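Long-range contacts in Isomerase/lactonizing enzyme (Agrobacterium fabrum str. C58, PDB 2NQL), which belongs to the mandelate racemase/muconate lactonizing enzyme group of the enolase superfamily and carries a sodium ion in its barrel domain: residues A[156-161]-A[182-187]; A[212-217]-A[239-244]; A[223-228]-A[256-261]; A[249-254]-A[279-284]. One frame throughout, in Å; residues are numbered along the deposited sequence.

Contact 1 of 4, residues A[156-161]-A[182-187]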
loop_
_atom_site.group_PDB
_atom_site.type_symbol
_atom_site.label_atom_id
_atom_site.label_comp_id
_atom_site.label_asym_id
_atom_site.label_seq_id
_atom_site.Cartn_x
_atom_site.Cartn_y
_atom_site.Cartn_z
ATOM N N TYR A 156 -17.088 -16.625 16.652
ATOM C CA TYR A 156 -18.227 -16.808 15.754
ATOM C C TYR A 156 -17.860 -17.615 14.537
ATOM O O TYR A 156 -16.738 -17.508 14.018
ATOM C CB TYR A 156 -18.899 -15.485 15.375
ATOM C CG TYR A 156 -18.193 -14.610 14.360
ATOM C CD1 TYR A 156 -18.398 -14.797 12.976
ATOM C CD2 TYR A 156 -17.328 -13.590 14.767
ATOM C CE1 TYR A 156 -17.773 -13.988 12.048
ATOM C CE2 TYR A 156 -16.698 -12.752 13.821
ATOM C CZ TYR A 156 -16.921 -12.965 12.478
ATOM O OH TYR A 156 -16.311 -12.172 11.537
ATOM N N VAL A 157 -18.819 -18.409 14.076
ATOM C CA VAL A 157 -18.633 -19.283 12.926
ATOM C C VAL A 157 -18.655 -18.499 11.623
ATOM O O VAL A 157 -19.574 -17.718 11.333
ATOM C CB VAL A 157 -19.704 -20.416 12.879
ATOM C CG1 VAL A 157 -19.478 -21.330 11.689
ATOM C CG2 VAL A 157 -19.642 -21.226 14.140
ATOM N N SER A 158 -17.627 -18.730 10.823
ATOM C CA SER A 158 -17.548 -18.104 9.539
ATOM C C SER A 158 -17.289 -19.220 8.534
ATOM O O SER A 158 -16.508 -20.151 8.793
ATOM C CB SER A 158 -16.379 -17.122 9.560
ATOM O OG SER A 158 -16.390 -16.290 8.431
ATOM N N GLY A 159 -17.957 -19.141 7.395
ATOM C CA GLY A 159 -17.705 -20.100 6.319
ATOM C C GLY A 159 -18.809 -21.128 6.386
ATOM O O GLY A 159 -18.879 -21.915 7.337
ATOM N N LEU A 160 -19.682 -21.113 5.384
ATOM C CA LEU A 160 -20.673 -22.173 5.223
ATOM C C LEU A 160 -20.473 -22.781 3.840
ATOM O O LEU A 160 -21.219 -22.453 2.912
ATOM C CB LEU A 160 -22.097 -21.619 5.416
ATOM C CG LEU A 160 -22.465 -21.018 6.790
ATOM C CD1 LEU A 160 -23.807 -20.312 6.721
ATOM C CD2 LEU A 160 -22.446 -22.059 7.928
ATOM N N PRO A 161 -19.441 -23.654 3.687
ATOM C CA PRO A 161 -19.126 -24.167 2.362
ATOM C C PRO A 161 -20.068 -25.298 1.959
ATOM O O PRO A 161 -19.671 -26.484 1.899
ATOM C CB PRO A 161 -17.688 -24.666 2.506
ATOM C CG PRO A 161 -17.551 -25.023 3.960
ATOM C CD PRO A 161 -18.524 -24.183 4.723
ATOM N N ALA A 182 -23.060 -17.464 17.393
ATOM C CA ALA A 182 -22.832 -16.346 16.502
ATOM C C ALA A 182 -22.242 -16.834 15.174
ATOM O O ALA A 182 -21.425 -17.764 15.147
ATOM C CB ALA A 182 -21.956 -15.293 17.189
ATOM N N PHE A 183 -22.736 -16.252 14.079
ATOM C CA PHE A 183 -22.570 -16.782 12.722
ATOM C C PHE A 183 -22.444 -15.624 11.750
ATOM O O PHE A 183 -23.003 -14.538 11.977
ATOM C CB PHE A 183 -23.798 -17.622 12.293
ATOM C CG PHE A 183 -24.102 -18.758 13.222
ATOM C CD1 PHE A 183 -23.528 -20.016 13.011
ATOM C CD2 PHE A 183 -24.924 -18.555 14.342
ATOM C CE1 PHE A 183 -23.789 -21.080 13.889
ATOM C CE2 PHE A 183 -25.174 -19.605 15.240
ATOM C CZ PHE A 183 -24.619 -20.862 15.012
ATOM N N LYS A 184 -21.733 -15.859 10.651
ATOM C CA LYS A 184 -21.672 -14.869 9.580
ATOM C C LYS A 184 -21.762 -15.582 8.247
ATOM O O LYS A 184 -21.155 -16.650 8.068
ATOM C CB LYS A 184 -20.385 -14.015 9.695
ATOM C CG LYS A 184 -20.273 -12.916 8.632
ATOM C CD LYS A 184 -19.023 -12.041 8.833
ATOM C CE LYS A 184 -17.767 -12.709 8.298
ATOM N NZ LYS A 184 -16.596 -11.885 8.656
ATOM N N PHE A 185 -22.509 -14.996 7.311
ATOM C CA PHE A 185 -22.593 -15.542 5.960
ATOM C C PHE A 185 -22.112 -14.528 4.931
ATOM O O PHE A 185 -22.164 -13.316 5.180
ATOM C CB PHE A 185 -24.016 -16.035 5.643
ATOM C CG PHE A 185 -24.996 -14.934 5.370
ATOM C CD1 PHE A 185 -25.237 -14.498 4.059
ATOM C CD2 PHE A 185 -25.676 -14.313 6.419
ATOM C CE1 PHE A 185 -26.146 -13.459 3.805
ATOM C CE2 PHE A 185 -26.580 -13.256 6.169
ATOM C CZ PHE A 185 -26.814 -12.840 4.860
ATOM N N ALA A 186 -21.670 -15.021 3.776
ATOM C CA ALA A 186 -21.169 -14.137 2.721
ATOM C C ALA A 186 -22.229 -14.001 1.636
ATOM O O ALA A 186 -22.736 -14.997 1.113
ATOM C CB ALA A 186 -19.848 -14.668 2.140
ATOM N N THR A 187 -22.590 -12.757 1.340
ATOM C CA THR A 187 -23.695 -12.456 0.426
ATOM C C THR A 187 -23.589 -12.960 -1.037
ATOM O O THR A 187 -24.623 -13.309 -1.617
ATOM C CB THR A 187 -24.137 -10.964 0.496
ATOM O OG1 THR A 187 -23.064 -10.120 0.048
ATOM C CG2 THR A 187 -24.476 -10.576 1.918
HETATM O O HOH W 1 -19.695 -17.665 6.296
#

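Contact 2 of 4, residues A[212-217]-A[239-244]. With NA (sodium ion), chain G; SO4 (sulfate ion), chain D.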
loop_
_atom_site.group_PDB
_atom_site.type_symbol
_atom_site.label_atom_id
_atom_site.label_comp_id
_atom_site.label_asym_id
_atom_site.label_seq_id
_atom_site.Cartn_x
_atom_site.Cartn_y
_atom_site.Cartn_z
ATOM N N ALA A 212 -24.589 -12.274 11.215
ATOM C CA ALA A 212 -24.047 -11.149 10.458
ATOM C C ALA A 212 -23.962 -11.418 8.960
ATOM O O ALA A 212 -23.880 -12.578 8.511
ATOM C CB ALA A 212 -22.656 -10.792 11.013
ATOM N N ALA A 213 -23.938 -10.329 8.193
ATOM C CA ALA A 213 -23.815 -10.397 6.747
ATOM C C ALA A 213 -22.532 -9.741 6.281
ATOM O O ALA A 213 -22.320 -8.549 6.509
ATOM C CB ALA A 213 -24.999 -9.725 6.072
ATOM N N ASP A 214 -21.688 -10.536 5.628
ATOM C CA ASP A 214 -20.527 -9.990 4.926
ATOM C C ASP A 214 -20.940 -9.594 3.493
ATOM O O ASP A 214 -21.155 -10.439 2.601
ATOM C CB ASP A 214 -19.353 -10.985 4.962
ATOM C CG ASP A 214 -18.156 -10.531 4.102
ATOM O OD1 ASP A 214 -18.041 -9.321 3.788
ATOM O OD2 ASP A 214 -17.337 -11.398 3.724
ATOM N N MET A 215 -21.021 -8.291 3.292
ATOM C CA MET A 215 -21.542 -7.726 2.063
ATOM C C MET A 215 -20.487 -7.628 0.981
ATOM O O MET A 215 -20.809 -7.325 -0.174
ATOM C CB MET A 215 -22.158 -6.362 2.340
ATOM C CG MET A 215 -23.429 -6.481 3.171
ATOM S SD MET A 215 -24.187 -4.877 3.367
ATOM C CE MET A 215 -24.929 -4.715 1.734
ATOM N N HIS A 216 -19.230 -7.884 1.361
ATOM C CA HIS A 216 -18.185 -8.232 0.418
ATOM C C HIS A 216 -17.982 -7.137 -0.627
ATOM O O HIS A 216 -17.745 -7.436 -1.800
ATOM C CB HIS A 216 -18.485 -9.571 -0.259
ATOM C CG HIS A 216 -17.333 -10.516 -0.250
ATOM N ND1 HIS A 216 -17.055 -11.337 0.821
ATOM C CD2 HIS A 216 -16.374 -10.759 -1.175
ATOM C CE1 HIS A 216 -15.977 -12.052 0.553
ATOM N NE2 HIS A 216 -15.545 -11.720 -0.651
ATOM N N TRP A 217 -18.080 -5.882 -0.183
ATOM C CA TRP A 217 -17.609 -4.682 -0.923
ATOM C C TRP A 217 -18.355 -4.204 -2.192
ATOM O O TRP A 217 -18.498 -3.007 -2.385
ATOM C CB TRP A 217 -16.103 -4.735 -1.217
ATOM C CG TRP A 217 -15.236 -4.961 -0.029
ATOM C CD1 TRP A 217 -14.802 -4.009 0.876
ATOM C CD2 TRP A 217 -14.639 -6.197 0.372
ATOM N NE1 TRP A 217 -13.978 -4.591 1.813
ATOM C CE2 TRP A 217 -13.870 -5.931 1.540
ATOM C CE3 TRP A 217 -14.688 -7.516 -0.124
ATOM C CZ2 TRP A 217 -13.153 -6.928 2.204
ATOM C CZ3 TRP A 217 -13.978 -8.503 0.544
ATOM C CH2 TRP A 217 -13.209 -8.198 1.690
ATOM N N ALA A 239 -23.596 -5.498 9.443
ATOM C CA ALA A 239 -23.369 -5.533 8.001
ATOM C C ALA A 239 -21.909 -5.162 7.790
ATOM O O ALA A 239 -21.480 -4.083 8.174
ATOM C CB ALA A 239 -24.299 -4.543 7.275
ATOM N N GLU A 240 -21.147 -6.097 7.231
ATOM C CA GLU A 240 -19.701 -5.915 7.094
ATOM C C GLU A 240 -19.369 -5.501 5.654
ATOM O O GLU A 240 -19.967 -6.021 4.708
ATOM C CB GLU A 240 -18.981 -7.206 7.501
ATOM C CG GLU A 240 -17.585 -7.360 6.926
ATOM C CD GLU A 240 -16.958 -8.695 7.271
ATOM O OE1 GLU A 240 -17.420 -9.370 8.206
ATOM O OE2 GLU A 240 -15.933 -9.061 6.646
ATOM N N ALA A 241 -18.418 -4.570 5.503
ATOM C CA ALA A 241 -17.855 -4.188 4.183
ATOM C C ALA A 241 -18.956 -3.870 3.150
ATOM O O ALA A 241 -19.073 -4.549 2.110
ATOM C CB ALA A 241 -16.893 -5.287 3.656
ATOM N N PRO A 242 -19.813 -2.882 3.464
ATOM C CA PRO A 242 -20.938 -2.584 2.569
ATOM C C PRO A 242 -20.531 -2.010 1.197
ATOM O O PRO A 242 -21.242 -2.205 0.205
ATOM C CB PRO A 242 -21.730 -1.544 3.360
ATOM C CG PRO A 242 -20.750 -0.900 4.249
ATOM C CD PRO A 242 -19.803 -1.994 4.644
ATOM N N VAL A 243 -19.404 -1.300 1.153
ATOM C CA VAL A 243 -18.933 -0.645 -0.082
ATOM C C VAL A 243 -17.433 -0.877 -0.263
ATOM O O VAL A 243 -16.796 -1.452 0.611
ATOM C CB VAL A 243 -19.246 0.883 -0.114
ATOM C CG1 VAL A 243 -20.737 1.110 -0.153
ATOM C CG2 VAL A 243 -18.654 1.578 1.078
ATOM N N TRP A 244 -16.877 -0.432 -1.392
ATOM C CA TRP A 244 -15.439 -0.555 -1.631
ATOM C C TRP A 244 -14.633 0.158 -0.569
ATOM O O TRP A 244 -15.069 1.176 -0.021
ATOM C CB TRP A 244 -15.071 -0.018 -3.006
ATOM C CG TRP A 244 -15.741 -0.731 -4.106
ATOM C CD1 TRP A 244 -16.792 -0.282 -4.848
ATOM C CD2 TRP A 244 -15.405 -2.031 -4.621
ATOM N NE1 TRP A 244 -17.134 -1.220 -5.794
ATOM C CE2 TRP A 244 -16.294 -2.297 -5.683
ATOM C CE3 TRP A 244 -14.429 -2.984 -4.297
ATOM C CZ2 TRP A 244 -16.248 -3.486 -6.419
ATOM C CZ3 TRP A 244 -14.388 -4.170 -5.023
ATOM C CH2 TRP A 244 -15.295 -4.414 -6.067
HETATM NA NA NA G . -13.955 -9.153 7.747
HETATM S S SO4 D . -12.137 -12.991 0.302
HETATM O O1 SO4 D . -11.077 -12.126 -0.211
HETATM O O2 SO4 D . -13.131 -13.130 -0.768
HETATM O O3 SO4 D . -11.610 -14.301 0.662
HETATM O O4 SO4 D . -12.740 -12.354 1.467
HETATM O O HOH W 2 -15.362 -8.676 4.072
HETATM O O HOH W 3 -13.787 -6.251 7.594
HETATM O O HOH W 4 -14.125 -10.460 9.720
#

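Contact 3 of 4, residues A[223-228]-A[256-261]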
loop_
_atom_site.group_PDB
_atom_site.type_symbol
_atom_site.label_atom_id
_atom_site.label_comp_id
_atom_site.label_asym_id
_atom_site.label_seq_id
_atom_site.Cartn_x
_atom_site.Cartn_y
_atom_site.Cartn_z
ATOM N N ARG A 223 -27.232 0.798 -3.254
ATOM C CA ARG A 223 -27.511 -0.650 -3.292
ATOM C C ARG A 223 -27.211 -1.352 -1.962
ATOM O O ARG A 223 -27.995 -2.195 -1.522
ATOM C CB ARG A 223 -26.727 -1.332 -4.408
ATOM C CG ARG A 223 -27.010 -2.819 -4.602
ATOM C CD ARG A 223 -28.491 -3.057 -4.811
ATOM N NE ARG A 223 -28.791 -4.433 -5.183
ATOM C CZ ARG A 223 -29.982 -5.003 -5.014
ATOM N NH1 ARG A 223 -30.987 -4.319 -4.462
ATOM N NH2 ARG A 223 -30.164 -6.259 -5.394
ATOM N N ALA A 224 -26.070 -1.016 -1.356
ATOM C CA ALA A 224 -25.734 -1.478 -0.007
ATOM C C ALA A 224 -26.880 -1.219 0.972
ATOM O O ALA A 224 -27.348 -2.152 1.638
ATOM C CB ALA A 224 -24.441 -0.836 0.486
ATOM N N LEU A 225 -27.360 0.025 1.020
ATOM C CA LEU A 225 -28.509 0.378 1.874
ATOM C C LEU A 225 -29.798 -0.390 1.570
ATOM O O LEU A 225 -30.506 -0.794 2.493
ATOM C CB LEU A 225 -28.777 1.878 1.854
ATOM C CG LEU A 225 -27.760 2.740 2.580
ATOM C CD1 LEU A 225 -27.843 4.177 2.098
ATOM C CD2 LEU A 225 -27.920 2.621 4.072
ATOM N N GLU A 226 -30.085 -0.594 0.279
ATOM C CA GLU A 226 -31.230 -1.388 -0.155
ATOM C C GLU A 226 -31.191 -2.812 0.388
ATOM O O GLU A 226 -32.204 -3.335 0.873
ATOM C CB GLU A 226 -31.289 -1.454 -1.681
ATOM C CG GLU A 226 -31.831 -0.213 -2.361
ATOM C CD GLU A 226 -31.659 -0.275 -3.868
ATOM O OE1 GLU A 226 -31.705 -1.390 -4.434
ATOM O OE2 GLU A 226 -31.475 0.793 -4.488
ATOM N N LEU A 227 -30.018 -3.436 0.287
ATOM C CA LEU A 227 -29.842 -4.810 0.702
ATOM C C LEU A 227 -29.897 -4.921 2.233
ATOM O O LEU A 227 -30.463 -5.883 2.791
ATOM C CB LEU A 227 -28.515 -5.348 0.134
ATOM C CG LEU A 227 -28.434 -5.601 -1.387
ATOM C CD1 LEU A 227 -27.002 -5.879 -1.808
ATOM C CD2 LEU A 227 -29.363 -6.751 -1.849
ATOM N N ILE A 228 -29.330 -3.923 2.908
ATOM C CA ILE A 228 -29.374 -3.872 4.373
ATOM C C ILE A 228 -30.827 -3.744 4.858
ATOM O O ILE A 228 -31.229 -4.433 5.794
ATOM C CB ILE A 228 -28.473 -2.758 4.921
ATOM C CG1 ILE A 228 -26.994 -3.115 4.691
ATOM C CG2 ILE A 228 -28.706 -2.518 6.405
ATOM C CD1 ILE A 228 -26.031 -1.957 4.970
ATOM N N LYS A 256 -24.601 6.221 8.070
ATOM C CA LYS A 256 -25.464 7.250 8.635
ATOM C C LYS A 256 -26.927 7.080 8.249
ATOM O O LYS A 256 -27.777 7.848 8.690
ATOM C CB LYS A 256 -24.952 8.630 8.239
ATOM C CG LYS A 256 -23.738 9.023 9.037
ATOM C CD LYS A 256 -23.206 10.374 8.645
ATOM C CE LYS A 256 -22.216 10.841 9.680
ATOM N NZ LYS A 256 -21.476 12.034 9.215
ATOM N N ASN A 257 -27.216 6.068 7.435
ATOM C CA ASN A 257 -28.561 5.877 6.889
ATOM C C ASN A 257 -29.139 4.495 7.161
ATOM O O ASN A 257 -30.171 4.118 6.591
ATOM C CB ASN A 257 -28.583 6.191 5.387
ATOM C CG ASN A 257 -28.517 7.683 5.110
ATOM O OD1 ASN A 257 -27.474 8.213 4.718
ATOM N ND2 ASN A 257 -29.628 8.378 5.348
ATOM N N THR A 258 -28.454 3.744 8.019
ATOM C CA THR A 258 -29.011 2.535 8.615
ATOM C C THR A 258 -28.619 2.450 10.077
ATOM O O THR A 258 -27.582 2.981 10.480
ATOM C CB THR A 258 -28.611 1.243 7.848
ATOM O OG1 THR A 258 -29.255 0.113 8.450
ATOM C CG2 THR A 258 -27.077 1.024 7.844
ATOM N N ASP A 259 -29.483 1.819 10.872
ATOM C CA ASP A 259 -29.223 1.569 12.287
ATOM C C ASP A 259 -28.514 0.228 12.490
ATOM O O ASP A 259 -27.995 -0.035 13.571
ATOM C CB ASP A 259 -30.532 1.573 13.092
ATOM C CG ASP A 259 -31.193 2.941 13.137
ATOM O OD1 ASP A 259 -30.587 3.885 13.697
ATOM O OD2 ASP A 259 -32.323 3.066 12.612
ATOM N N VAL A 260 -28.513 -0.611 11.454
ATOM C CA VAL A 260 -27.737 -1.849 11.455
ATOM C C VAL A 260 -26.265 -1.498 11.671
ATOM O O VAL A 260 -25.732 -0.640 10.961
ATOM C CB VAL A 260 -27.964 -2.652 10.149
ATOM C CG1 VAL A 260 -27.101 -3.911 10.132
ATOM C CG2 VAL A 260 -29.461 -3.025 10.022
ATOM N N PRO A 261 -25.628 -2.088 12.711
ATOM C CA PRO A 261 -24.210 -1.818 12.983
ATOM C C PRO A 261 -23.324 -2.095 11.764
ATOM O O PRO A 261 -23.508 -3.105 11.071
ATOM C CB PRO A 261 -23.885 -2.794 14.116
ATOM C CG PRO A 261 -25.204 -2.977 14.818
ATOM C CD PRO A 261 -26.203 -3.015 13.708
#

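Contact 4 of 4, residues A[249-254]-A[279-284]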
loop_
_atom_site.group_PDB
_atom_site.type_symbol
_atom_site.label_atom_id
_atom_site.label_comp_id
_atom_site.label_asym_id
_atom_site.label_seq_id
_atom_site.Cartn_x
_atom_site.Cartn_y
_atom_site.Cartn_z
ATOM N N ALA A 249 -16.501 8.215 1.453
ATOM C CA ALA A 249 -17.768 8.945 1.301
ATOM C C ALA A 249 -18.979 8.004 1.243
ATOM O O ALA A 249 -20.020 8.277 1.856
ATOM C CB ALA A 249 -17.724 9.839 0.054
ATOM N N GLY A 250 -18.832 6.903 0.505
ATOM C CA GLY A 250 -19.868 5.876 0.403
ATOM C C GLY A 250 -20.126 5.128 1.698
ATOM O O GLY A 250 -21.280 4.832 2.030
ATOM N N LEU A 251 -19.047 4.811 2.419
ATOM C CA LEU A 251 -19.142 4.204 3.752
ATOM C C LEU A 251 -19.841 5.144 4.737
ATOM O O LEU A 251 -20.712 4.709 5.516
ATOM C CB LEU A 251 -17.752 3.811 4.281
ATOM C CG LEU A 251 -17.703 3.097 5.649
ATOM C CD1 LEU A 251 -18.442 1.763 5.598
ATOM C CD2 LEU A 251 -16.269 2.883 6.067
ATOM N N GLU A 252 -19.471 6.425 4.675
ATOM C CA GLU A 252 -20.151 7.461 5.458
ATOM C C GLU A 252 -21.661 7.463 5.213
ATOM O O GLU A 252 -22.445 7.413 6.158
ATOM C CB GLU A 252 -19.557 8.839 5.188
ATOM C CG GLU A 252 -20.303 9.978 5.878
ATOM C CD GLU A 252 -19.570 11.317 5.829
ATOM O OE1 GLU A 252 -18.481 11.422 5.221
ATOM O OE2 GLU A 252 -20.099 12.278 6.415
ATOM N N LYS A 253 -22.048 7.502 3.944
ATOM C CA LYS A 253 -23.454 7.495 3.574
ATOM C C LYS A 253 -24.187 6.246 4.088
ATOM O O LYS A 253 -25.268 6.366 4.667
ATOM C CB LYS A 253 -23.629 7.662 2.059
ATOM C CG LYS A 253 -25.104 7.524 1.617
ATOM C CD LYS A 253 -25.344 8.008 0.202
ATOM C CE LYS A 253 -26.834 7.965 -0.106
ATOM N NZ LYS A 253 -27.150 8.704 -1.353
ATOM N N VAL A 254 -23.598 5.064 3.900
ATOM C CA VAL A 254 -24.234 3.819 4.357
ATOM C C VAL A 254 -24.436 3.861 5.869
ATOM O O VAL A 254 -25.545 3.580 6.361
ATOM C CB VAL A 254 -23.448 2.533 3.946
ATOM C CG1 VAL A 254 -24.018 1.293 4.646
ATOM C CG2 VAL A 254 -23.529 2.322 2.459
ATOM N N GLU A 279 -13.200 9.231 11.648
ATOM C CA GLU A 279 -13.329 10.695 11.612
ATOM C C GLU A 279 -14.501 11.187 10.745
ATOM O O GLU A 279 -14.973 12.309 10.916
ATOM C CB GLU A 279 -11.986 11.360 11.238
ATOM C CG GLU A 279 -10.926 11.312 12.386
ATOM C CD GLU A 279 -9.457 11.522 11.947
ATOM O OE1 GLU A 279 -9.169 11.719 10.738
ATOM O OE2 GLU A 279 -8.572 11.478 12.835
ATOM N N ARG A 280 -14.990 10.322 9.853
ATOM C CA ARG A 280 -16.093 10.633 8.942
ATOM C C ARG A 280 -17.349 9.752 9.073
ATOM O O ARG A 280 -18.447 10.220 8.789
ATOM C CB ARG A 280 -15.598 10.583 7.495
ATOM C CG ARG A 280 -14.676 11.730 7.100
ATOM C CD ARG A 280 -14.184 11.561 5.664
ATOM N NE ARG A 280 -15.272 11.669 4.689
ATOM C CZ ARG A 280 -15.100 11.717 3.369
ATOM N NH1 ARG A 280 -13.877 11.665 2.844
ATOM N NH2 ARG A 280 -16.157 11.818 2.571
ATOM N N CYS A 281 -17.184 8.478 9.453
ATOM C CA CYS A 281 -18.275 7.472 9.381
ATOM C C CYS A 281 -18.715 7.007 10.775
ATOM O O CYS A 281 -18.001 7.242 11.753
ATOM C CB CYS A 281 -17.876 6.252 8.545
ATOM S SG CYS A 281 -16.947 6.594 7.027
ATOM N N ARG A 282 -19.892 6.367 10.844
ATOM C CA ARG A 282 -20.374 5.693 12.063
ATOM C C ARG A 282 -20.051 4.190 12.073
ATOM O O ARG A 282 -20.794 3.366 11.532
ATOM C CB ARG A 282 -21.874 5.911 12.256
ATOM C CG ARG A 282 -22.195 7.178 13.017
ATOM C CD ARG A 282 -23.673 7.496 12.988
ATOM N NE ARG A 282 -23.871 8.943 12.975
ATOM C CZ ARG A 282 -24.984 9.553 12.580
ATOM N NH1 ARG A 282 -26.032 8.848 12.160
ATOM N NH2 ARG A 282 -25.045 10.879 12.605
ATOM N N ILE A 283 -18.914 3.863 12.678
ATOM C CA ILE A 283 -18.377 2.504 12.627
ATOM C C ILE A 283 -18.687 1.862 13.975
ATOM O O ILE A 283 -18.237 2.328 15.027
ATOM C CB ILE A 283 -16.827 2.503 12.329
ATOM C CG1 ILE A 283 -16.489 3.177 10.974
ATOM C CG2 ILE A 283 -16.240 1.084 12.416
ATOM C CD1 ILE A 283 -17.319 2.711 9.761
ATOM N N ALA A 284 -19.444 0.778 13.929
ATOM C CA ALA A 284 -19.840 0.086 15.145
ATOM C C ALA A 284 -18.764 -0.903 15.581
ATOM O O ALA A 284 -18.529 -1.083 16.778
ATOM C CB ALA A 284 -21.129 -0.619 14.926
#

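Contact 1 of 4, residues A[156-161]-A[182-187]
Strand 156-158 runs parallel to strand 182-186, their axes approaching to 4.5 Å at an angle of 23°, with Val157 set opposite Phe183. Two backbone bonds tie them. Val157 N donates to Ala182 O at 2.9 Å, from above the carbonyl plane, and Lys184 N lies almost on the C=O axis of Val157 O at 2.9 Å, though the bond is bent at the hydrogen. Past Ser158 the strands spread, and a water takes up the gap, accepting from Gly159 N at 2.5 Å and donating to Lys184 O at 2.5 Å.

The main side-chain meeting is between Tyr156 and Lys184. Tyr156 CG sits in the crowded position between backbone N and carbonyl carbon (chi1 76°), which swings the ring across the neighbouring strand until CE1 lies 3.5 Å from Lys184 CB. The lysine leaves extended, then bends at chi3 (80°), so that CE comes into the plane of the ring at its edge and NZ donates to Tyr156 OH at 2.9 Å. The same ammonium forms a salt bridge with Glu240, and its nearness may stabilise negative charge on the phenol oxygen. Ser158 OG, on this side of the sheet too, is hydrogen-bonded to Glu341.

On the other face Val157 and Phe183 lie side by side, Val157 CB 3.8 Å from Phe183 CD1, and both pack against helix 165-177. Two parallel neighbouring strands joined through that helix make this a beta-alpha-beta crossover in the barrel domain of the enolase superfamily.

Contact 2 of 4, residues A[212-217]-A[239-244]
Two buried carboxylates lie stacked on each other: those of Asp214 and Glu240 have planes only 21° apart, with Asp214 OD1 3.6 Å from Glu240 OE2. They stand at the C-terminal ends of adjacent parallel strands of the beta/alpha barrel, joined through helix 221-231, where enolase superfamily members hold their metal. Nearby cations probably offset the like charges: sodium binds Glu240 OE2 at 2.3 Å and is shared with Glu266, while Glu240 OE1 forms a salt bridge with Lys184 and accepts a hydrogen bond from Gln287. A water lies between the two acids, 2.8 Å from Asp214 OD1 and 2.7 Å from Glu240 OE2. Asp214 OD2 takes a bond from His216 ND1, which approaches from above the carboxylate plane; NE2 of that ring donates to a sulfate.

Backbone bonding continues beyond the strands, though the register slips. Glu240 N gives a nearly straight bond to Ala213 O, Met215 N binds Glu240 O, and Trp217 N reaches Ala241 O at 2.8 Å. On the helix side of the sheet, Met215 SD rests on the methyl of Ala239 and the ring of Pro242. Trp217 NE1 is held by Glu267, and one face of its indole receives Ala241 CB in a CH-pi contact, 3.6 Å from the five-membered ring centroid and 15° off its normal.

Contact 3 of 4, residues A[223-228]-A[256-261]
On the side of the helix turned from the loop, the Arg223 guanidinium has Leu227 CD2 over the centre of one face, 3.6 Å above the plane. Arg223 NH1 also makes a salt bridge one turn along the helix to Glu226 OE1 at 3.0 Å, tilted 21° from the guanidinium plane and using the anti lone pair of that oxygen. This group stays clear of segment 256-261, which is met by Leu225 and Ile228 on another side of helix 221-231.

Leu225 straddles Asn257. Its two methyls both come near Asn257 CB, and CD2 also rests on the flat peptide unit, 3.7 Å from Asn257 O. With CG anti to the carbonyl carbon, the leucine fork is carried out over the loop and touches Thr258 as well. Ile228 works through a single branch: CG2, anti to the backbone N, meets Thr258 OG1 at 3.4 Å and Val260 CG2 at 3.7 Å. The isoleucine crosses the threonine at about a right angle. Thr258 OG1 is already engaged, accepting from Val260 N at 3.2 Å in an ST turn that folds the chain so that Thr258 and Val260 both present their side chains to Ile228. The join between helix and loop is thus made by van der Waals packing.

Around it, Val254 of helix 248-255 lies against Ala224 and Ile228. Ala239 touches both Ile228 and Val260, so the helix and the loop leading into strand 262-264 close together over strand 239-240 on the outside of the barrel.

Contact 4 of 4, residues A[249-254]-A[279-284]
Glu252 and Arg280 cross at about a right angle, their carboxylate and guanidinium planes turned 80° apart, so this is a single-point salt bridge and not a flat two-pronged one. Arg280 NE donates to Glu252 OE1 at 3.3 Å. The bond is fairly straight (161°), lies in the guanidinium plane and meets the oxygen nearly along its C-O axis. The bend of Arg280 at chi3 (66°) turns the guanidinium toward the first turn of the helix, where Ala249 N lies over one of its faces and NH2 comes within 3.5 Å of Ala249 CA. Both charges have further partners: Glu252 OE2 pairs with Lys256, and Arg280 NH1 with Glu279 of the second subunit. That pairing is reciprocal, so this corner belongs to the dimer interface.

Helix 248-255 is one of the outer helices of the beta/alpha barrel, and segment 279-284 is the turn that brings the chain from helix 271-278 back to the next strand, 285-286.

Inward from the salt bridge, Cys281 SG wedges against the helix backbone, 3.5 Å from Glu252 N and 3.8 Å from Leu251 CG. Leu251, with CG anti to its backbone N, reaches past the sulfur and meets Ile283 crosswise, CD2 to CD1 at 3.8 Å. Both of these apolar side chains also lean on Val264 of strand 262-264, while on the outer side Arg282 N is hydrogen-bonded to Ser255 OG.

Overall arrangement
All four contacts follow one arc of the barrel, from its metal site to its outer helices. Contacts 1 and 2, centres 13 Å apart, are successive strand pairs: Phe185 O lies 2.9 Å from Asp214 N, and Lys184 NZ reaches Glu240 OE1 at 2.7 Å, so Lys184 lies in the second shell of the sodium, with Tyr156 behind it. Contact 3 backs onto contact 2, with Ala239 N 2.9 Å from Pro261 O and Met215 packed under Ile228. Contact 4 lies beside contact 3, centres 11 Å apart, with Leu225 CD2 of contact 3 touching Val254 O of contact 4 at 3.4 Å. The Ile283 side chain is about 11 Å from the sodium. Contacts 2 and 4 both touch the second subunit.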